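Local coordinates for protein HTH-type transcriptional regulator TreR (Bacillus subtilis, PDB 2OGG) that represses transcription of the trehalose operon trePA and binds trehalose-6-phosphate through its effector-binding domain, at residues D36-R44 / H65-I75. Sequence-based numbering, arbitrary orientation.
Sequences DIWEVIRSR and HLTKEICENSI. With SO4 (sulfate ion), chain C; SO4 (sulfate ion), chain D.
The R42 guanidinium has I75 CD1 over one face, 3.5 Å from R42 NH2, and R44 NH2 over the opposite face, both offset toward the rim; the chain C sulfate, an anion shared by both arginines, lies at its edge, in plane. Arginine can give two N-H groups to one oxygen: R42 NH1 (2.8 Å) and R42 NH2 both donate to sulfate O4. R42 NH1 also makes a weak hydrogen bond (N-H...O angle 125°) to C71 O. A bend at chi3 (-71°) turns the group toward these acceptors, and a salt bridge from R42 NH2 to D56 should help hold it. The flat six-membered ring of W38 offers a face to aliphatic L66 CB, a CH-pi contact 16° off the normal; W38 NE1 donates a hydrogen bond to V63 O. Strand 37-46 belongs to the antiparallel sheet of the UTRA domain; short helix 68-71, whose N-H groups T67 OG1 caps, packs on it. Compact V40 and C71 allow a CA separation of 7.5 Å, and I75, starting helix 75-83, meets V40 CG2 tip to tip. S74's small hydroxyl caps that helix and reaches this sulfate, as does I75 N (2.7 Å to O4), consistent with a site for the effector's phosphate.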
loop_
_atom_site.group_PDB
_atom_site.type_symbol
_atom_site.label_atom_id
_atom_site.label_comp_id
_atom_site.label_asym_id
_atom_site.label_seq_id
_atom_site.Cartn_x
_atom_site.Cartn_y
_atom_site.Cartn_z
ATOM N N ASP A 36 -11.603 21.458 20.759
ATOM C CA ASP A 36 -11.189 22.609 19.978
ATOM C C ASP A 36 -10.572 22.111 18.676
ATOM O O ASP A 36 -9.631 21.314 18.685
ATOM C CB ASP A 36 -10.210 23.480 20.772
ATOM C CG ASP A 36 -10.924 24.444 21.719
ATOM O OD1 ASP A 36 -12.146 24.668 21.530
ATOM O OD2 ASP A 36 -10.247 25.056 22.587
ATOM N N ILE A 37 -11.127 22.569 17.564
ATOM C CA ILE A 37 -10.754 22.067 16.256
ATOM C C ILE A 37 -10.207 23.220 15.432
ATOM O O ILE A 37 -10.783 24.294 15.422
ATOM C CB ILE A 37 -12.006 21.498 15.515
ATOM C CG1 ILE A 37 -12.560 20.281 16.257
ATOM C CG2 ILE A 37 -11.667 21.119 14.088
ATOM C CD1 ILE A 37 -11.554 19.178 16.396
ATOM N N TRP A 38 -9.089 22.999 14.752
ATOM C CA TRP A 38 -8.541 24.004 13.862
ATOM C C TRP A 38 -9.258 23.779 12.544
ATOM O O TRP A 38 -9.545 22.627 12.213
ATOM C CB TRP A 38 -7.064 23.714 13.640
ATOM C CG TRP A 38 -6.194 24.033 14.789
ATOM C CD1 TRP A 38 -5.432 23.157 15.509
ATOM C CD2 TRP A 38 -5.827 25.346 15.235
ATOM N NE1 TRP A 38 -4.611 23.847 16.392
ATOM C CE2 TRP A 38 -4.793 25.189 16.195
ATOM C CE3 TRP A 38 -6.141 26.632 14.798
ATOM C CZ2 TRP A 38 -4.153 26.269 16.777
ATOM C CZ3 TRP A 38 -5.485 27.715 15.378
ATOM C CH2 TRP A 38 -4.524 27.528 16.361
ATOM N N GLU A 39 -9.731 24.851 11.907
ATOM C CA GLU A 39 -10.251 24.753 10.547
ATOM C C GLU A 39 -9.419 25.610 9.603
ATOM O O GLU A 39 -9.166 26.776 9.888
ATOM C CB GLU A 39 -11.695 25.217 10.490
ATOM C CG GLU A 39 -12.106 25.760 9.118
ATOM C CD GLU A 39 -13.613 26.039 8.993
ATOM O OE1 GLU A 39 -14.113 26.950 9.689
ATOM O OE2 GLU A 39 -14.306 25.320 8.228
ATOM N N VAL A 40 -8.934 25.033 8.516
ATOM C CA VAL A 40 -8.210 25.836 7.517
ATOM C C VAL A 40 -8.827 25.601 6.140
ATOM O O VAL A 40 -9.043 24.444 5.726
ATOM C CB VAL A 40 -6.739 25.437 7.429
ATOM C CG1 VAL A 40 -5.969 26.406 6.508
ATOM C CG2 VAL A 40 -6.116 25.366 8.827
ATOM N N ILE A 41 -9.269 26.680 5.505
ATOM C CA ILE A 41 -9.809 26.560 4.172
ATOM C C ILE A 41 -8.963 27.361 3.189
ATOM O O ILE A 41 -8.807 28.584 3.321
ATOM C CB ILE A 41 -11.285 26.953 4.137
ATOM C CG1 ILE A 41 -12.126 25.924 4.898
ATOM C CG2 ILE A 41 -11.792 27.097 2.710
ATOM C CD1 ILE A 41 -13.554 26.374 5.074
ATOM N N ARG A 42 -8.431 26.673 2.191
ATOM C CA ARG A 42 -7.499 27.285 1.236
ATOM C C ARG A 42 -7.916 27.004 -0.181
ATOM O O ARG A 42 -8.395 25.909 -0.475
ATOM C CB ARG A 42 -6.112 26.696 1.419
ATOM C CG ARG A 42 -5.495 27.068 2.715
ATOM C CD ARG A 42 -4.192 26.333 2.977
ATOM N NE ARG A 42 -4.372 24.911 3.256
ATOM C CZ ARG A 42 -3.364 24.036 3.201
ATOM N NH1 ARG A 42 -2.173 24.426 2.731
ATOM N NH2 ARG A 42 -3.595 22.747 3.395
ATOM N N SER A 43 -7.463 27.852 -1.088
ATOM C CA SER A 43 -7.623 27.568 -2.502
ATOM C C SER A 43 -6.250 27.580 -3.121
ATOM O O SER A 43 -5.348 28.218 -2.578
ATOM C CB SER A 43 -8.520 28.621 -3.178
ATOM O OG SER A 43 -7.810 29.802 -3.486
ATOM N N ARG A 44 -6.071 26.818 -4.203
ATOM C CA ARG A 44 -4.797 26.766 -4.907
ATOM C C ARG A 44 -4.966 27.394 -6.280
ATOM O O ARG A 44 -5.787 26.941 -7.065
ATOM C CB ARG A 44 -4.349 25.318 -5.112
ATOM C CG ARG A 44 -4.504 24.416 -3.928
ATOM C CD ARG A 44 -3.371 24.636 -2.953
ATOM N NE ARG A 44 -3.520 23.771 -1.789
ATOM C CZ ARG A 44 -2.538 23.483 -0.942
ATOM N NH1 ARG A 44 -1.330 24.007 -1.119
ATOM N NH2 ARG A 44 -2.764 22.670 0.080
ATOM N N HIS A 65 -0.449 24.457 18.266
ATOM C CA HIS A 65 0.102 25.708 17.797
ATOM C C HIS A 65 0.014 25.709 16.294
ATOM O O HIS A 65 0.221 24.673 15.642
ATOM C CB HIS A 65 1.572 25.821 18.186
ATOM C CG HIS A 65 1.813 25.917 19.663
ATOM N ND1 HIS A 65 2.911 25.353 20.277
ATOM C CD2 HIS A 65 1.068 26.461 20.657
ATOM C CE1 HIS A 65 2.846 25.565 21.579
ATOM N NE2 HIS A 65 1.764 26.282 21.830
ATOM N N LEU A 66 -0.446 26.819 15.739
ATOM C CA LEU A 66 -0.552 26.910 14.306
ATOM C C LEU A 66 -0.549 28.377 13.900
ATOM O O LEU A 66 -0.911 29.251 14.696
ATOM C CB LEU A 66 -1.818 26.206 13.857
ATOM C CG LEU A 66 -2.001 25.967 12.352
ATOM C CD1 LEU A 66 -1.037 24.891 11.862
ATOM C CD2 LEU A 66 -3.466 25.561 12.063
ATOM N N THR A 67 -0.160 28.644 12.661
ATOM C CA THR A 67 -0.171 29.998 12.162
ATOM C C THR A 67 -0.660 30.108 10.714
ATOM O O THR A 67 -0.596 29.143 9.950
ATOM C CB THR A 67 1.219 30.607 12.264
ATOM O OG1 THR A 67 2.053 30.014 11.266
ATOM C CG2 THR A 67 1.792 30.345 13.657
ATOM N N LYS A 68 -1.092 31.306 10.318
ATOM C CA LYS A 68 -1.409 31.551 8.901
ATOM C C LYS A 68 -0.233 31.258 7.935
ATOM O O LYS A 68 -0.460 30.832 6.802
ATOM C CB LYS A 68 -1.941 32.961 8.684
ATOM C CG LYS A 68 -2.064 33.403 7.227
ATOM C CD LYS A 68 -2.969 34.646 7.141
ATOM C CE LYS A 68 -2.747 35.423 5.870
ATOM N NZ LYS A 68 -1.424 36.065 5.855
ATOM N N GLU A 69 1.003 31.353 8.428
ATOM C CA GLU A 69 2.174 31.177 7.583
ATOM C C GLU A 69 2.425 29.705 7.294
ATOM O O GLU A 69 2.871 29.346 6.209
ATOM C CB GLU A 69 3.400 31.790 8.236
ATOM C CG GLU A 69 4.613 31.788 7.340
ATOM C CD GLU A 69 5.703 32.728 7.841
ATOM O OE1 GLU A 69 5.469 33.964 7.907
ATOM O OE2 GLU A 69 6.799 32.220 8.174
ATOM N N ILE A 70 2.083 28.850 8.252
ATOM C CA ILE A 70 2.200 27.417 8.067
ATOM C C ILE A 70 1.185 26.873 7.048
ATOM O O ILE A 70 1.569 26.116 6.152
ATOM C CB ILE A 70 2.126 26.686 9.421
ATOM C CG1 ILE A 70 3.466 26.854 10.169
ATOM C CG2 ILE A 70 1.860 25.213 9.233
ATOM C CD1 ILE A 70 3.433 26.431 11.637
ATOM N N CYS A 71 0.019 27.519 6.977
ATOM C CA CYS A 71 -1.021 27.151 6.033
ATOM C C CYS A 71 -0.720 27.603 4.614
ATOM O O CYS A 71 -1.223 27.023 3.645
ATOM C CB CYS A 71 -2.350 27.746 6.468
ATOM S SG CYS A 71 -2.823 27.230 8.119
ATOM N N GLU A 72 0.042 28.681 4.484
ATOM C CA GLU A 72 0.436 29.145 3.174
ATOM C C GLU A 72 1.593 28.300 2.655
ATOM O O GLU A 72 1.936 28.339 1.483
ATOM C CB GLU A 72 0.802 30.621 3.236
ATOM C CG GLU A 72 -0.344 31.462 3.748
ATOM C CD GLU A 72 -0.013 32.939 3.848
ATOM O OE1 GLU A 72 1.093 33.270 4.335
ATOM O OE2 GLU A 72 -0.897 33.762 3.506
ATOM N N ASN A 73 2.119 27.457 3.529
ATOM C CA ASN A 73 3.190 26.557 3.168
ATOM C C ASN A 73 2.659 25.108 3.145
ATOM O O ASN A 73 1.711 24.825 2.422
ATOM C CB ASN A 73 4.414 26.810 4.056
ATOM C CG ASN A 73 5.093 28.164 3.731
ATOM O OD1 ASN A 73 5.766 28.302 2.704
ATOM N ND2 ASN A 73 4.840 29.181 4.553
ATOM N N SER A 74 3.081 24.245 4.051
ATOM C CA SER A 74 2.499 22.909 4.035
ATOM C C SER A 74 1.988 22.512 5.388
ATOM O O SER A 74 2.724 22.557 6.371
ATOM C CB SER A 74 3.495 21.862 3.560
ATOM O OG SER A 74 3.043 20.566 3.892
ATOM N N ILE A 75 0.709 22.176 5.456
ATOM C CA ILE A 75 0.158 21.659 6.694
ATOM C C ILE A 75 0.600 20.216 6.900
ATOM O O ILE A 75 0.821 19.773 8.025
ATOM C CB ILE A 75 -1.334 21.693 6.657
ATOM C CG1 ILE A 75 -1.787 23.139 6.517
ATOM C CG2 ILE A 75 -1.902 20.999 7.906
ATOM C CD1 ILE A 75 -3.301 23.364 6.787
HETATM S S SO4 C . -0.556 20.740 2.515
HETATM O O1 SO4 C . -1.508 19.791 3.074
HETATM O O2 SO4 C . 0.809 20.310 2.745
HETATM O O3 SO4 C . -0.670 20.846 1.071
HETATM O O4 SO4 C . -0.816 22.001 3.181
HETATM S S SO4 D . -9.382 20.921 23.672
HETATM O O1 SO4 D . -9.954 20.275 22.487
HETATM O O2 SO4 D . -8.393 20.009 24.260
HETATM O O3 SO4 D . -8.704 22.179 23.315
HETATM O O4 SO4 D . -10.467 21.207 24.617
#